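Local coordinates for protein ORF 37 (Human herpesvirus 8 type M, PDB 3FHD) that processes branched or non-linear viral DNA intermediates as an endo- and exonuclease of the PD-(D/E)XK superfamily, promoting unit-length linear progeny genomes, at residues A298-F303 and Q331-C336; S362-L367 and F383-F388. All blocks are in the same frame, centred on the assembly; numbering follows the deposited sequence.

Interaction 1: A298-F303 and Q331-C336; sequences ALKDFF and QEWEAC
The ammonium group of Lys300 reaches from helix 296-303 to the backbone of segment 331-336, where NZ donates to Glu332 O at 2.6 Å. A second, weak bond runs from NZ to Glu334 O at 3.3 Å, so two carbonyls two residues apart share one charged donor. The donor stands 31° out of the Glu332 carbonyl plane. Lys300 CG lies anti to the backbone N (chi1 -171°), on the side of the Trp333 ring, and the chain bends at chi3 (149°) before it ends in NZ. On its way the aliphatic part slides past the indole, running the opposite way, with CB 3.7 Å from CZ3 and CG 3.8 Å from CE3. The six-membered ring of the indole lies against the helix: CZ3 also comes within 3.6 Å of Lys300 CA, Leu299 CD2 meets CH2 near the plane of the ring, at its edge (4.1 Å), and Phe303 CD2 approaches CZ3. Helix 296-303 thus meets the 3-10 turn 331-333 and the loop just after it through lysine-to-carbonyl bonds and indole packing. Leu299 and Phe303 continue onto strand 379-389, Leu299 also touches helix 282-292, and Phe303 reaches strands 311-313 and 455-464.

Interaction 2: S362-L367 and F383-F388; sequences SDVYVL and FKANLF
Val364 and Phe383 are paired as hydrogen-bonded antiparallel neighbours, their side chains side by side on the same face of the sheet, and here the contact is tightest. Val364 N donates to Phe383 O at 2.8 Å in a nearly straight bond (166° at the hydrogen), and Phe383 N returns one to Val364 O. Phe383 CG sits between its own backbone N and carbonyl carbon (chi1 66°), which places CG on the valine's side; chi2 of 97° then presents a ring face to Val364 CB, 3.8 Å from the ring centroid, in a CH-pi contact, while CG1 comes to 3.6 Å from CZ. Val366 CG2 meets the same ring at its edge, in plane, and Val364 CG2 rests on Ala385 CB. Ser362 and Ala385 form the next hydrogen-bonded pair. Ala385 O takes both Ser362 N and Leu387 N, the latter across the inverse gamma turn centred on Asn386. Beyond that turn, Ser362 OG donates to Leu387 O at 2.8 Å from above the carbonyl plane, and it also bonds Thr462 OG1.

The other face, carrying Asp363 and Lys384, is looser and closer to solvent. Lys384 bends at chi2 and runs beside Asp363, giving a salt bridge of weak hydrogen-bond geometry, NZ to OD1 at 3.0 Å; OD1 is paired with Arg382 as well.

Within the mixed sheet, strand 362-367 lies between strands 379-389 and 455-464, bonded to the latter through Asp363, Tyr365 and Leu367. On the face of Val364, Phe383 and Ala385, Leu299 of helix 296-303 packs against all three.

In the fold
Interactions 1 and 2 show how a helix and a turn can be fastened to one face of a sheet; their centres lie about 13 Å apart. Asn386, at the turn in strand 379-389, joins them: its ND2 is 2.9 Å from Glu332 OE2 and its OD1 is 3.2 Å from Trp333 NE1, both probable hydrogen bonds. Leu387 adds apolar packing, with CD1 at 3.6 Å from Phe303 CE2 and CD2 at 3.7 Å from Trp333 CE2. Both contacts fall within the alkaline exonuclease family region but away from the magnesium site of Asp243, Glu266 and Ile267; helix, turn and strands pack together in the half of the sheet remote from strand 262-269.

Interaction 1: A298-F303 and Q331-C336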
ATOM      1  N   ALA A 298       4.695 -28.384 -14.805  1.00 21.71           N
ATOM      2  CA  ALA A 298       5.778 -28.242 -13.819  1.00 21.14           C
ATOM      3  C   ALA A 298       5.405 -27.198 -12.744  1.00 20.08           C
ATOM      4  O   ALA A 298       5.707 -27.373 -11.567  1.00 20.35           O
ATOM      5  CB  ALA A 298       7.083 -27.864 -14.506  1.00 20.91           C
ATOM      6  N   LEU A 299       4.717 -26.138 -13.148  1.00 19.60           N
ATOM      7  CA  LEU A 299       4.283 -25.107 -12.194  1.00 18.45           C
ATOM      8  C   LEU A 299       3.235 -25.613 -11.198  1.00 18.26           C
ATOM      9  O   LEU A 299       3.300 -25.294 -10.007  1.00 17.03           O
ATOM     10  CB  LEU A 299       3.783 -23.864 -12.924  1.00 18.79           C
ATOM     11  CG  LEU A 299       3.408 -22.646 -12.070  1.00 18.01           C
ATOM     12  CD1 LEU A 299       4.593 -22.154 -11.246  1.00 13.48           C
ATOM     13  CD2 LEU A 299       2.841 -21.528 -12.966  1.00 17.81           C
ATOM     14  N   LYS A 300       2.285 -26.414 -11.685  1.00 18.72           N
ATOM     15  CA  LYS A 300       1.267 -27.026 -10.830  1.00 18.81           C
ATOM     16  C   LYS A 300       1.918 -27.918  -9.765  1.00 18.88           C
ATOM     17  O   LYS A 300       1.605 -27.801  -8.574  1.00 18.70           O
ATOM     18  CB  LYS A 300       0.244 -27.798 -11.679  1.00 19.17           C
ATOM     19  CG  LYS A 300      -0.974 -28.288 -10.914  1.00 19.25           C
ATOM     20  CD  LYS A 300      -1.939 -29.082 -11.806  1.00 20.28           C
ATOM     21  CE  LYS A 300      -2.651 -30.149 -10.971  1.00 22.83           C
ATOM     22  NZ  LYS A 300      -3.653 -30.966 -11.710  1.00 24.70           N
ATOM     23  N   ASP A 301       2.848 -28.777 -10.191  1.00 19.29           N
ATOM     24  CA  ASP A 301       3.550 -29.678  -9.286  1.00 19.84           C
ATOM     25  C   ASP A 301       4.354 -28.920  -8.230  1.00 20.41           C
ATOM     26  O   ASP A 301       4.459 -29.365  -7.068  1.00 20.42           O
ATOM     27  CB  ASP A 301       4.451 -30.636 -10.081  1.00 20.51           C
ATOM     28  N   PHE A 302       4.915 -27.774  -8.634  1.00 20.52           N
ATOM     29  CA  PHE A 302       5.609 -26.884  -7.717  1.00 20.17           C
ATOM     30  C   PHE A 302       4.619 -26.303  -6.697  1.00 20.50           C
ATOM     31  O   PHE A 302       4.847 -26.373  -5.484  1.00 20.45           O
ATOM     32  CB  PHE A 302       6.344 -25.778  -8.490  1.00 20.26           C
ATOM     33  CG  PHE A 302       6.969 -24.732  -7.606  1.00 20.20           C
ATOM     34  CD1 PHE A 302       8.142 -25.010  -6.897  1.00 20.12           C
ATOM     35  CD2 PHE A 302       6.391 -23.474  -7.492  1.00 20.93           C
ATOM     36  CE1 PHE A 302       8.722 -24.043  -6.070  1.00 17.22           C
ATOM     37  CE2 PHE A 302       6.954 -22.498  -6.654  1.00 21.01           C
ATOM     38  CZ  PHE A 302       8.132 -22.795  -5.948  1.00 19.08           C
ATOM     39  N   PHE A 303       3.500 -25.770  -7.175  1.00 20.91           N
ATOM     40  CA  PHE A 303       2.497 -25.228  -6.259  1.00 22.45           C
ATOM     41  C   PHE A 303       2.015 -26.252  -5.234  1.00 23.27           C
ATOM     42  O   PHE A 303       1.922 -25.946  -4.035  1.00 23.18           O
ATOM     43  CB  PHE A 303       1.310 -24.618  -7.015  1.00 22.41           C
ATOM     44  CG  PHE A 303       1.540 -23.194  -7.445  1.00 23.16           C
ATOM     45  CD1 PHE A 303       1.896 -22.222  -6.513  1.00 24.18           C
ATOM     46  CD2 PHE A 303       1.396 -22.818  -8.774  1.00 23.17           C
ATOM     47  CE1 PHE A 303       2.099 -20.900  -6.897  1.00 26.09           C
ATOM     48  CE2 PHE A 303       1.603 -21.509  -9.163  1.00 20.81           C
ATOM     49  CZ  PHE A 303       1.962 -20.546  -8.221  1.00 23.87           C
ATOM     50  N   GLN A 331     -10.174 -26.830 -14.865  1.00 25.45           N
ATOM     51  CA  GLN A 331     -10.155 -28.074 -14.093  1.00 26.67           C
ATOM     52  C   GLN A 331      -8.780 -28.740 -14.018  1.00 26.38           C
ATOM     53  O   GLN A 331      -8.539 -29.579 -13.141  1.00 26.06           O
ATOM     54  CB  GLN A 331     -11.171 -29.057 -14.684  1.00 26.43           C
ATOM     55  CG  GLN A 331     -11.728 -30.062 -13.692  1.00 27.97           C
ATOM     56  CD  GLN A 331     -12.767 -30.977 -14.321  1.00 28.21           C
ATOM     57  OE1 GLN A 331     -12.454 -31.818 -15.173  1.00 31.42           O
ATOM     58  NE2 GLN A 331     -14.012 -30.829 -13.892  1.00 31.34           N
ATOM     59  N   GLU A 332      -7.901 -28.381 -14.953  1.00 26.82           N
ATOM     60  CA  GLU A 332      -6.522 -28.893 -14.988  1.00 27.57           C
ATOM     61  C   GLU A 332      -5.731 -28.605 -13.705  1.00 27.90           C
ATOM     62  O   GLU A 332      -4.729 -29.276 -13.438  1.00 27.54           O
ATOM     63  CB  GLU A 332      -5.770 -28.323 -16.196  1.00 27.42           C
ATOM     64  CG  GLU A 332      -5.614 -26.801 -16.174  1.00 28.23           C
ATOM     65  CD  GLU A 332      -4.857 -26.252 -17.370  1.00 28.22           C
ATOM     66  OE1 GLU A 332      -4.083 -27.006 -17.997  1.00 29.69           O
ATOM     67  OE2 GLU A 332      -5.034 -25.056 -17.676  1.00 28.77           O
ATOM     68  N   TRP A 333      -6.169 -27.605 -12.931  1.00 28.21           N
ATOM     69  CA  TRP A 333      -5.504 -27.236 -11.671  1.00 29.32           C
ATOM     70  C   TRP A 333      -6.106 -27.912 -10.439  1.00 31.09           C
ATOM     71  O   TRP A 333      -5.571 -27.778  -9.336  1.00 31.92           O
ATOM     72  CB  TRP A 333      -5.499 -25.704 -11.462  1.00 27.91           C
ATOM     73  CG  TRP A 333      -4.675 -24.961 -12.474  1.00 26.89           C
ATOM     74  CD1 TRP A 333      -5.096 -24.490 -13.685  1.00 25.57           C
ATOM     75  CD2 TRP A 333      -3.288 -24.607 -12.367  1.00 25.88           C
ATOM     76  NE1 TRP A 333      -4.064 -23.850 -14.338  1.00 25.11           N
ATOM     77  CE2 TRP A 333      -2.939 -23.922 -13.563  1.00 25.42           C
ATOM     78  CE3 TRP A 333      -2.306 -24.797 -11.381  1.00 26.66           C
ATOM     79  CZ2 TRP A 333      -1.649 -23.436 -13.804  1.00 26.26           C
ATOM     80  CZ3 TRP A 333      -1.017 -24.310 -11.622  1.00 26.34           C
ATOM     81  CH2 TRP A 333      -0.704 -23.636 -12.828  1.00 26.44           C
ATOM     82  N   GLU A 334      -7.216 -28.618 -10.624  1.00 33.46           N
ATOM     83  CA  GLU A 334      -7.867 -29.363  -9.550  1.00 35.97           C
ATOM     84  C   GLU A 334      -6.976 -30.517  -9.086  1.00 37.46           C
ATOM     85  O   GLU A 334      -6.431 -31.254  -9.909  1.00 37.72           O
ATOM     86  CB  GLU A 334      -9.207 -29.894 -10.051  1.00 35.71           C
ATOM     87  CG  GLU A 334     -10.181 -30.372  -8.984  1.00 36.69           C
ATOM     88  CD  GLU A 334     -11.550 -30.719  -9.562  1.00 37.20           C
ATOM     89  OE1 GLU A 334     -11.623 -31.389 -10.622  1.00 38.04           O
ATOM     90  OE2 GLU A 334     -12.565 -30.329  -8.949  1.00 39.24           O
ATOM     91  N   ALA A 335      -6.804 -30.644  -7.771  1.00 39.43           N
ATOM     92  CA  ALA A 335      -6.065 -31.762  -7.167  1.00 41.40           C
ATOM     93  C   ALA A 335      -6.675 -32.113  -5.806  1.00 42.52           C
ATOM     94  O   ALA A 335      -6.050 -31.918  -4.755  1.00 42.89           O
ATOM     95  CB  ALA A 335      -4.578 -31.425  -7.032  1.00 41.22           C
ATOM     96  N   CYS A 336      -7.904 -32.626  -5.845  1.00 44.00           N
ATOM     97  CA  CYS A 336      -8.714 -32.799  -4.644  1.00 44.64           C
ATOM     98  C   CYS A 336      -8.171 -33.888  -3.724  1.00 45.06           C
ATOM     99  O   CYS A 336      -7.388 -33.608  -2.814  1.00 45.66           O
ATOM    100  CB  CYS A 336     -10.157 -33.105  -5.018  1.00 44.79           C
ATOM    101  SG  CYS A 336     -11.321 -32.547  -3.763  1.00 46.00           S
TER

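Interaction 2: S362-L367 and F383-F388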
ATOM      1  N   SER A 362      -1.768 -14.628 -16.040  1.00 21.56           N
ATOM      2  CA  SER A 362      -0.545 -14.263 -15.315  1.00 20.42           C
ATOM      3  C   SER A 362       0.704 -14.530 -16.163  1.00 20.01           C
ATOM      4  O   SER A 362       0.730 -15.470 -16.943  1.00 19.26           O
ATOM      5  CB  SER A 362      -0.440 -15.069 -14.027  1.00 20.35           C
ATOM      6  OG  SER A 362      -1.348 -14.620 -13.048  1.00 19.59           O
ATOM      7  N   ASP A 363       1.730 -13.694 -16.016  1.00 19.47           N
ATOM      8  CA  ASP A 363       3.033 -13.969 -16.611  1.00 19.30           C
ATOM      9  C   ASP A 363       3.909 -14.655 -15.576  1.00 19.10           C
ATOM     10  O   ASP A 363       4.034 -14.159 -14.451  1.00 18.05           O
ATOM     11  CB  ASP A 363       3.713 -12.679 -17.062  1.00 19.99           C
ATOM     12  CG  ASP A 363       3.009 -12.029 -18.250  1.00 21.80           C
ATOM     13  OD1 ASP A 363       2.772 -12.722 -19.245  1.00 26.09           O
ATOM     14  OD2 ASP A 363       2.697 -10.824 -18.191  1.00 25.67           O
ATOM     15  N   VAL A 364       4.523 -15.781 -15.947  1.00 18.72           N
ATOM     16  CA  VAL A 364       5.464 -16.442 -15.036  1.00 19.08           C
ATOM     17  C   VAL A 364       6.901 -16.281 -15.549  1.00 18.52           C
ATOM     18  O   VAL A 364       7.157 -16.561 -16.692  1.00 18.20           O
ATOM     19  CB  VAL A 364       5.120 -17.937 -14.856  1.00 19.72           C
ATOM     20  CG1 VAL A 364       6.127 -18.599 -13.915  1.00 18.27           C
ATOM     21  CG2 VAL A 364       3.693 -18.079 -14.324  1.00 20.63           C
ATOM     22  N   TYR A 365       7.820 -15.834 -14.685  1.00 17.53           N
ATOM     23  CA  TYR A 365       9.232 -15.647 -15.030  1.00 17.40           C
ATOM     24  C   TYR A 365      10.077 -16.606 -14.215  1.00 17.14           C
ATOM     25  O   TYR A 365      10.168 -16.496 -12.997  1.00 17.10           O
ATOM     26  CB  TYR A 365       9.699 -14.216 -14.739  1.00 18.09           C
ATOM     27  CG  TYR A 365       8.891 -13.176 -15.439  1.00 18.76           C
ATOM     28  CD1 TYR A 365       9.271 -12.729 -16.699  1.00 20.07           C
ATOM     29  CD2 TYR A 365       7.713 -12.674 -14.871  1.00 17.50           C
ATOM     30  CE1 TYR A 365       8.540 -11.770 -17.373  1.00 20.32           C
ATOM     31  CE2 TYR A 365       6.950 -11.714 -15.550  1.00 19.81           C
ATOM     32  CZ  TYR A 365       7.381 -11.285 -16.818  1.00 19.10           C
ATOM     33  OH  TYR A 365       6.670 -10.340 -17.527  1.00 20.97           O
ATOM     34  N   VAL A 366      10.680 -17.569 -14.887  1.00 18.00           N
ATOM     35  CA  VAL A 366      11.640 -18.454 -14.232  1.00 18.11           C
ATOM     36  C   VAL A 366      12.995 -17.754 -14.303  1.00 18.58           C
ATOM     37  O   VAL A 366      13.430 -17.349 -15.383  1.00 18.97           O
ATOM     38  CB  VAL A 366      11.682 -19.829 -14.921  1.00 18.13           C
ATOM     39  CG1 VAL A 366      12.784 -20.712 -14.307  1.00 17.83           C
ATOM     40  CG2 VAL A 366      10.307 -20.516 -14.842  1.00 18.46           C
ATOM     41  N   LEU A 367      13.666 -17.586 -13.166  1.00 18.35           N
ATOM     42  CA  LEU A 367      14.928 -16.857 -13.195  1.00 18.59           C
ATOM     43  C   LEU A 367      16.110 -17.802 -13.358  1.00 18.91           C
ATOM     44  O   LEU A 367      16.024 -18.965 -12.959  1.00 18.92           O
ATOM     45  CB  LEU A 367      15.082 -15.985 -11.942  1.00 18.70           C
ATOM     46  CG  LEU A 367      13.890 -15.051 -11.636  1.00 18.14           C
ATOM     47  CD1 LEU A 367      13.937 -14.511 -10.210  1.00 19.77           C
ATOM     48  CD2 LEU A 367      13.821 -13.913 -12.663  1.00 18.67           C
ATOM     49  N   PHE A 383       6.455 -17.528 -19.478  1.00 22.78           N
ATOM     50  CA  PHE A 383       5.263 -18.213 -20.008  1.00 21.22           C
ATOM     51  C   PHE A 383       3.952 -17.746 -19.363  1.00 20.76           C
ATOM     52  O   PHE A 383       3.962 -17.251 -18.252  1.00 20.09           O
ATOM     53  CB  PHE A 383       5.409 -19.746 -19.938  1.00 20.97           C
ATOM     54  CG  PHE A 383       5.475 -20.326 -18.539  1.00 21.32           C
ATOM     55  CD1 PHE A 383       4.334 -20.839 -17.934  1.00 21.19           C
ATOM     56  CD2 PHE A 383       6.690 -20.415 -17.850  1.00 21.66           C
ATOM     57  CE1 PHE A 383       4.389 -21.400 -16.643  1.00 18.77           C
ATOM     58  CE2 PHE A 383       6.753 -20.971 -16.572  1.00 20.40           C
ATOM     59  CZ  PHE A 383       5.600 -21.470 -15.970  1.00 19.74           C
ATOM     60  N   LYS A 384       2.831 -17.916 -20.060  1.00 20.15           N
ATOM     61  CA  LYS A 384       1.510 -17.534 -19.518  1.00 19.92           C
ATOM     62  C   LYS A 384       0.905 -18.644 -18.641  1.00 19.68           C
ATOM     63  O   LYS A 384       1.032 -19.835 -18.947  1.00 18.54           O
ATOM     64  CB  LYS A 384       0.520 -17.223 -20.654  1.00 19.83           C
ATOM     65  CG  LYS A 384       0.895 -16.081 -21.567  1.00 20.58           C
ATOM     66  CD  LYS A 384       0.991 -14.769 -20.816  1.00 22.81           C
ATOM     67  CE  LYS A 384       1.221 -13.622 -21.784  1.00 24.01           C
ATOM     68  NZ  LYS A 384       0.613 -12.352 -21.267  1.00 22.38           N
ATOM     69  N   ALA A 385       0.233 -18.257 -17.562  1.00 18.51           N
ATOM     70  CA  ALA A 385      -0.472 -19.226 -16.724  1.00 18.32           C
ATOM     71  C   ALA A 385      -1.893 -18.732 -16.454  1.00 18.28           C
ATOM     72  O   ALA A 385      -2.076 -17.576 -16.041  1.00 16.59           O
ATOM     73  CB  ALA A 385       0.291 -19.486 -15.411  1.00 18.41           C
ATOM     74  N   ASN A 386      -2.890 -19.585 -16.713  1.00 18.17           N
ATOM     75  CA  ASN A 386      -4.290 -19.244 -16.417  1.00 18.97           C
ATOM     76  C   ASN A 386      -4.567 -19.276 -14.912  1.00 18.98           C
ATOM     77  O   ASN A 386      -5.355 -20.071 -14.397  1.00 19.06           O
ATOM     78  CB  ASN A 386      -5.313 -20.066 -17.238  1.00 19.85           C
ATOM     79  CG  ASN A 386      -5.044 -21.575 -17.219  1.00 21.43           C
ATOM     80  OD1 ASN A 386      -3.933 -22.040 -16.916  1.00 24.25           O
ATOM     81  ND2 ASN A 386      -6.075 -22.347 -17.550  1.00 23.00           N
ATOM     82  N   LEU A 387      -3.848 -18.407 -14.216  1.00 18.56           N
ATOM     83  CA  LEU A 387      -4.021 -18.191 -12.800  1.00 18.48           C
ATOM     84  C   LEU A 387      -4.451 -16.743 -12.659  1.00 18.40           C
ATOM     85  O   LEU A 387      -3.883 -15.864 -13.311  1.00 19.12           O
ATOM     86  CB  LEU A 387      -2.703 -18.444 -12.061  1.00 18.64           C
ATOM     87  CG  LEU A 387      -2.188 -19.894 -11.979  1.00 20.01           C
ATOM     88  CD1 LEU A 387      -1.032 -19.965 -11.037  1.00 22.08           C
ATOM     89  CD2 LEU A 387      -3.281 -20.885 -11.550  1.00 20.71           C
ATOM     90  N   PHE A 388      -5.444 -16.499 -11.808  1.00 17.94           N
ATOM     91  CA  PHE A 388      -6.103 -15.183 -11.708  1.00 17.16           C
ATOM     92  C   PHE A 388      -6.196 -14.743 -10.263  1.00 16.35           C
ATOM     93  O   PHE A 388      -6.157 -15.583  -9.367  1.00 16.65           O
ATOM     94  CB  PHE A 388      -7.539 -15.244 -12.278  1.00 17.00           C
ATOM     95  CG  PHE A 388      -7.608 -15.730 -13.691  1.00 17.68           C
ATOM     96  CD1 PHE A 388      -7.286 -14.888 -14.753  1.00 18.39           C
ATOM     97  CD2 PHE A 388      -7.963 -17.048 -13.962  1.00 17.13           C
ATOM     98  CE1 PHE A 388      -7.325 -15.360 -16.086  1.00 16.95           C
ATOM     99  CE2 PHE A 388      -8.015 -17.526 -15.296  1.00 19.57           C
ATOM    100  CZ  PHE A 388      -7.688 -16.679 -16.343  1.00 19.07           C
TER